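Local coordinates for endoglucanase (Clostridium thermocellum, PDB 2YIK), which probably hydrolyses internal beta-1,4-glucosidic bonds of cellulose, as a family 9 glycoside hydrolase with endoglucanase activity, at residues His182-His191 against Val263-Tyr272. Residues are numbered along the deposited sequence; the frame is centred on the assembly and turned at random.
Sequences HQVGDGDIDH and VQGEDGPKGY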
# COMPACT_ATOMS: atom_id res chain seq x y z
N HIS A 182 -14.30 -1.59 -5.68
CA HIS A 182 -13.22 -1.62 -4.70
C HIS A 182 -12.84 -3.01 -4.23
O HIS A 182 -11.82 -3.18 -3.56
CB HIS A 182 -13.62 -0.79 -3.48
CG HIS A 182 -14.75 -1.37 -2.70
ND1 HIS A 182 -16.08 -1.14 -3.01
CD2 HIS A 182 -14.76 -2.21 -1.64
CE1 HIS A 182 -16.85 -1.80 -2.17
NE2 HIS A 182 -16.07 -2.46 -1.32
N GLN A 183 -13.63 -4.02 -4.57
CA GLN A 183 -13.34 -5.38 -4.12
C GLN A 183 -13.88 -6.45 -5.06
O GLN A 183 -15.00 -6.35 -5.57
CB GLN A 183 -13.92 -5.58 -2.71
CG GLN A 183 -13.67 -6.93 -2.06
CD GLN A 183 -14.31 -7.04 -0.67
OE1 GLN A 183 -14.22 -6.11 0.14
NE2 GLN A 183 -14.95 -8.17 -0.40
N VAL A 184 -13.07 -7.47 -5.28
CA VAL A 184 -13.46 -8.60 -6.12
C VAL A 184 -13.17 -9.82 -5.26
O VAL A 184 -12.04 -10.03 -4.82
CB VAL A 184 -12.64 -8.65 -7.43
CG1 VAL A 184 -13.08 -9.84 -8.27
CG2 VAL A 184 -12.82 -7.35 -8.23
N GLY A 185 -14.20 -10.61 -5.00
CA GLY A 185 -14.02 -11.77 -4.16
C GLY A 185 -14.63 -11.50 -2.80
O GLY A 185 -15.09 -10.40 -2.53
N ASP A 186 -14.59 -12.51 -1.93
CA ASP A 186 -15.16 -12.43 -0.59
C ASP A 186 -14.37 -13.35 0.34
O ASP A 186 -14.22 -14.53 0.06
CB ASP A 186 -16.62 -12.90 -0.65
CG ASP A 186 -17.35 -12.76 0.68
OD1 ASP A 186 -16.70 -12.55 1.72
OD2 ASP A 186 -18.60 -12.86 0.67
N GLY A 187 -13.86 -12.81 1.44
CA GLY A 187 -13.09 -13.64 2.36
C GLY A 187 -13.86 -14.88 2.80
O GLY A 187 -13.30 -15.96 2.92
N ASP A 188 -15.16 -14.72 3.01
CA ASP A 188 -16.00 -15.83 3.45
C ASP A 188 -16.00 -16.99 2.47
O ASP A 188 -16.16 -18.14 2.87
CB ASP A 188 -17.44 -15.35 3.66
CG ASP A 188 -17.57 -14.41 4.83
OD1 ASP A 188 -16.55 -14.14 5.51
OD2 ASP A 188 -18.71 -13.95 5.08
N ILE A 189 -15.84 -16.68 1.19
CA ILE A 189 -15.83 -17.71 0.17
C ILE A 189 -14.41 -18.14 -0.18
O ILE A 189 -14.09 -19.33 -0.15
CB ILE A 189 -16.56 -17.22 -1.11
CG1 ILE A 189 -18.05 -17.06 -0.81
CG2 ILE A 189 -16.36 -18.20 -2.27
CD1 ILE A 189 -18.86 -16.38 -1.90
N ASP A 190 -13.57 -17.16 -0.49
CA ASP A 190 -12.18 -17.41 -0.87
C ASP A 190 -11.36 -18.21 0.14
O ASP A 190 -10.58 -19.09 -0.23
CB ASP A 190 -11.48 -16.08 -1.18
CG ASP A 190 -10.05 -16.26 -1.66
OD1 ASP A 190 -9.85 -16.62 -2.84
OD2 ASP A 190 -9.12 -16.04 -0.85
N HIS A 191 -11.51 -17.90 1.43
CA HIS A 191 -10.74 -18.61 2.45
C HIS A 191 -11.10 -20.07 2.65
O HIS A 191 -10.37 -20.80 3.33
CB HIS A 191 -10.82 -17.86 3.78
CG HIS A 191 -10.23 -16.49 3.73
ND1 HIS A 191 -9.63 -15.98 2.60
CD2 HIS A 191 -10.14 -15.52 4.67
CE1 HIS A 191 -9.19 -14.76 2.84
NE2 HIS A 191 -9.49 -14.45 4.09
N VAL A 263 -16.46 2.52 4.03
CA VAL A 263 -17.15 1.39 3.45
C VAL A 263 -17.41 0.42 4.62
O VAL A 263 -16.51 0.12 5.41
CB VAL A 263 -16.30 0.71 2.36
CG1 VAL A 263 -16.92 -0.63 1.96
CG2 VAL A 263 -16.23 1.63 1.13
N GLN A 264 -18.66 -0.02 4.75
CA GLN A 264 -19.07 -0.92 5.83
C GLN A 264 -18.72 -2.38 5.59
O GLN A 264 -18.61 -2.82 4.44
CB GLN A 264 -20.57 -0.78 6.07
CG GLN A 264 -21.01 0.61 6.49
CD GLN A 264 -20.47 0.99 7.86
OE1 GLN A 264 -20.80 0.37 8.87
NE2 GLN A 264 -19.62 2.03 7.90
N GLY A 265 -18.55 -3.12 6.68
CA GLY A 265 -18.21 -4.53 6.58
C GLY A 265 -19.13 -5.35 5.69
O GLY A 265 -18.66 -6.17 4.90
N GLU A 266 -20.43 -5.14 5.82
CA GLU A 266 -21.42 -5.87 5.03
C GLU A 266 -21.34 -5.53 3.55
O GLU A 266 -21.89 -6.25 2.71
CB GLU A 266 -22.83 -5.55 5.52
CG GLU A 266 -23.13 -4.06 5.47
CD GLU A 266 -24.57 -3.73 5.85
OE1 GLU A 266 -25.32 -4.68 6.18
OE2 GLU A 266 -24.93 -2.54 5.82
N ASP A 267 -20.68 -4.43 3.22
CA ASP A 267 -20.59 -4.03 1.82
C ASP A 267 -19.27 -4.44 1.22
O ASP A 267 -18.74 -3.81 0.30
CB ASP A 267 -20.83 -2.54 1.67
CG ASP A 267 -22.18 -2.12 2.23
OD1 ASP A 267 -23.16 -2.87 2.04
OD2 ASP A 267 -22.28 -1.04 2.85
N GLY A 268 -18.74 -5.52 1.79
CA GLY A 268 -17.49 -6.10 1.30
C GLY A 268 -16.31 -6.47 2.17
O GLY A 268 -15.91 -7.66 2.10
N PRO A 269 -15.85 -5.66 3.12
CA PRO A 269 -14.71 -6.34 3.72
C PRO A 269 -14.85 -7.15 4.98
O PRO A 269 -13.83 -7.87 5.37
CB PRO A 269 -13.75 -5.22 3.91
CG PRO A 269 -14.58 -4.02 4.27
CD PRO A 269 -15.97 -4.26 3.56
N LYS A 270 -16.13 -7.22 5.42
CA LYS A 270 -16.73 -7.62 6.68
C LYS A 270 -15.66 -7.72 7.75
O LYS A 270 -15.49 -6.61 8.35
CB LYS A 270 -17.84 -8.82 6.62
CG LYS A 270 -18.32 -9.23 5.22
CD LYS A 270 -18.13 -10.74 5.15
CE LYS A 270 -18.59 -11.27 3.80
NZ LYS A 270 -19.89 -10.69 3.38
N GLY A 271 -15.10 -8.85 8.24
CA GLY A 271 -14.23 -8.60 9.33
C GLY A 271 -12.77 -8.61 8.96
O GLY A 271 -11.89 -8.51 9.83
N TYR A 272 -12.49 -8.70 7.67
CA TYR A 272 -11.12 -8.78 7.19
C TYR A 272 -10.36 -7.46 7.21
O TYR A 272 -9.19 -7.42 7.59
CB TYR A 272 -11.13 -9.39 5.78
CG TYR A 272 -11.87 -10.70 5.74
CD1 TYR A 272 -11.32 -11.85 6.32
CD2 TYR A 272 -13.17 -10.79 5.22
CE1 TYR A 272 -12.03 -13.04 6.39
CE2 TYR A 272 -13.89 -11.98 5.29
CZ TYR A 272 -13.32 -13.10 5.87
OH TYR A 272 -14.02 -14.28 5.97
O HOH W 1 -15.16 -10.43 2.25
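Q183 reaches into the loop 263-272 with its chain fully extended, CG anti to the backbone N (chi1 -178°), and its amide bridges two carbonyls. NE2 donates to G268 O at 2.7 Å and, almost straight, to G185 O at 3.1 Å. Both acceptors lie in the amide plane, so the two bonds fix how the amide is turned, although the donor sits above the carbonyl plane of G268 rather than on a lone pair. G268 O also accepts a hydrogen bond from water 1, which in turn accepts from G187 N and so ties the loop to the first turn of helix 187-190.

At that helix G187 CA sits over one face of the Y272 ring, 3.5 Å from Y272 CE2. The phenol OH donates to D188 OD1 at 2.6 Å, meeting it nearly along the C-O axis, with carboxylate and ring planes 67° apart. H191, its side chain about 7 Å from that of the predicted active-site H451, slides past the same tyrosine in the opposite direction, an oblique aromatic pair with planes at 81°. K270, bent at chi2 and chi4, brings NZ to long salt bridges with D186 OD2 (3.7 Å) and D188 OD2, while D186 OD1 caps the helix by accepting from D188 N.

H182 gives a weak edge-on bond from NE2 to D267 O. H182 and Q183 form a classic beta bulge opposite W207. The contact thus pins the loop between helices 238-257 and 279-293 onto strand 177-184 and an N-capped helical turn, within the (alpha/alpha)6-barrel catalytic domain of family 9.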